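Local coordinates for hypothetical protein PA3352 (Pseudomonas aeruginosa, PDB 2FUP) that is a putative FlgN-type flagella synthesis protein that, as in its family, probably serves as an export chaperone for hook-associated proteins during flagellar assembly, at residues F12-I16 with R94-L98. Residue numbers count along the deposited sequence, not the author numbering.
Sequences FAEDI and RGDEL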
loop_
_atom_site.group_PDB
_atom_site.type_symbol
_atom_site.label_atom_id
_atom_site.label_comp_id
_atom_site.label_asym_id
_atom_site.label_seq_id
_atom_site.Cartn_x
_atom_site.Cartn_y
_atom_site.Cartn_z
ATOM N N PHE A 12 -8.858 -2.450 2.545
ATOM C CA PHE A 12 -8.390 -1.094 2.370
ATOM C C PHE A 12 -7.940 -0.511 3.696
ATOM O O PHE A 12 -6.909 0.163 3.730
ATOM C CB PHE A 12 -9.478 -0.190 1.781
ATOM C CG PHE A 12 -9.594 -0.271 0.295
ATOM C CD1 PHE A 12 -8.559 0.081 -0.549
ATOM C CD2 PHE A 12 -10.770 -0.684 -0.309
ATOM C CE1 PHE A 12 -8.670 -0.003 -1.911
ATOM C CE2 PHE A 12 -10.878 -0.778 -1.728
ATOM C CZ PHE A 12 -9.810 -0.419 -2.532
ATOM N N ALA A 13 -8.720 -0.693 4.756
ATOM C CA ALA A 13 -8.349 -0.136 6.078
ATOM C C ALA A 13 -7.007 -0.707 6.523
ATOM O O ALA A 13 -6.140 0.014 6.989
ATOM C CB ALA A 13 -9.441 -0.452 7.130
ATOM N N GLU A 14 -6.838 -2.004 6.406
ATOM C CA GLU A 14 -5.574 -2.618 6.784
ATOM C C GLU A 14 -4.414 -2.068 5.967
ATOM O O GLU A 14 -3.360 -1.727 6.502
ATOM C CB GLU A 14 -5.624 -4.128 6.554
ATOM C CG GLU A 14 -6.531 -4.872 7.497
ATOM C CD GLU A 14 -6.578 -6.394 7.290
ATOM O OE1 GLU A 14 -5.751 -6.918 6.469
ATOM O OE2 GLU A 14 -7.437 -7.047 7.978
ATOM N N ASP A 15 -4.628 -1.902 4.670
ATOM C CA ASP A 15 -3.534 -1.450 3.815
ATOM C C ASP A 15 -3.184 0.008 4.029
ATOM O O ASP A 15 -2.010 0.378 3.917
ATOM C CB ASP A 15 -3.793 -1.797 2.337
ATOM C CG ASP A 15 -3.472 -3.234 2.037
ATOM O OD1 ASP A 15 -3.417 -3.644 0.862
ATOM O OD2 ASP A 15 -3.094 -3.879 2.979
ATOM N N ILE A 16 -4.155 0.860 4.343
ATOM C CA ILE A 16 -3.858 2.275 4.716
ATOM C C ILE A 16 -2.926 2.290 5.963
ATOM O O ILE A 16 -1.946 3.021 6.026
ATOM C CB ILE A 16 -5.127 3.096 4.881
ATOM C CG1 ILE A 16 -5.719 3.408 3.497
ATOM C CG2 ILE A 16 -4.820 4.381 5.608
ATOM C CD1 ILE A 16 -7.166 3.726 3.530
ATOM N N ARG A 94 -11.311 5.504 0.714
ATOM C CA ARG A 94 -10.143 4.731 1.169
ATOM C C ARG A 94 -9.269 4.285 -0.006
ATOM O O ARG A 94 -8.056 4.296 0.104
ATOM C CB ARG A 94 -10.602 3.535 2.044
ATOM C CG ARG A 94 -11.368 3.933 3.270
ATOM C CD ARG A 94 -10.579 4.652 4.364
ATOM N NE ARG A 94 -10.202 5.986 4.036
ATOM C CZ ARG A 94 -10.916 7.111 4.158
ATOM N NH1 ARG A 94 -12.175 7.133 4.521
ATOM N NH2 ARG A 94 -10.338 8.244 3.825
ATOM N N GLY A 95 -9.872 3.859 -1.111
ATOM C CA GLY A 95 -9.081 3.493 -2.256
ATOM C C GLY A 95 -8.225 4.662 -2.694
ATOM O O GLY A 95 -7.070 4.515 -3.076
ATOM N N ASP A 96 -8.780 5.884 -2.722
ATOM C CA ASP A 96 -8.040 7.051 -3.190
ATOM C C ASP A 96 -6.920 7.436 -2.200
ATOM O O ASP A 96 -5.853 7.871 -2.597
ATOM C CB ASP A 96 -8.994 8.249 -3.362
ATOM C CG ASP A 96 -10.004 8.057 -4.466
ATOM O OD1 ASP A 96 -9.738 7.250 -5.418
ATOM O OD2 ASP A 96 -11.057 8.753 -4.444
ATOM N N GLU A 97 -7.212 7.307 -0.912
ATOM C CA GLU A 97 -6.184 7.551 0.089
ATOM C C GLU A 97 -5.037 6.560 -0.024
ATOM O O GLU A 97 -3.873 6.905 0.116
ATOM C CB GLU A 97 -6.751 7.491 1.491
ATOM C CG GLU A 97 -5.779 7.801 2.613
ATOM C CD GLU A 97 -6.419 7.778 3.996
ATOM O OE1 GLU A 97 -7.621 7.324 4.144
ATOM O OE2 GLU A 97 -5.658 8.220 4.911
ATOM N N LEU A 98 -5.368 5.284 -0.176
ATOM C CA LEU A 98 -4.328 4.287 -0.404
ATOM C C LEU A 98 -3.512 4.579 -1.616
ATOM O O LEU A 98 -2.289 4.481 -1.585
ATOM C CB LEU A 98 -4.947 2.887 -0.483
ATOM C CG LEU A 98 -3.942 1.740 -0.621
ATOM C CD1 LEU A 98 -2.969 1.653 0.572
ATOM C CD2 LEU A 98 -4.616 0.398 -0.864
#
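Phe12 and Ile16, one turn apart on helix 7-34, face Arg94 and Leu98, similarly spaced on helix 88-114; the CA atoms of Phe12 and Arg94 are 6.2 Å apart, those of Ile16 and Leu98 5.5 Å. The Phe12 ring, in the m rotamer, lies against the backbone of Gly95: CE1 of Phe12 is 3.5 Å from CA of Gly95, and Gly95 N sits over one ring face. Leu98 CD2 meets the ring edge, 4.0 Å from Phe12 CD1. Through its t/p rotamer Leu98 sends its other methyl, CD1, to the opposing helix, 3.7 Å from Asp15 O. The pairing belongs to an elongated all-helical bundle, in which the two segments run nearly parallel, their axes 25° apart in direction and 9.6 Å apart at closest approach. No hydrogen bond crosses between the segments, which together bury 365 Å². Helix 39-68 joins them through Arg62, which touches Phe12 and Leu98 and forms a salt bridge with Asp15. Ile16 (m, t) reaches across with CD1, which lies 3.6 Å from Arg94 CD and 3.7 Å from Glu97 OE1. Arg94 is folded (m, m, p), so that its NE and NH2 both donate to Glu97 OE1 at 2.9 Å, while Glu97 stretches out in t, t; this intrahelical salt bridge borders the apolar contact.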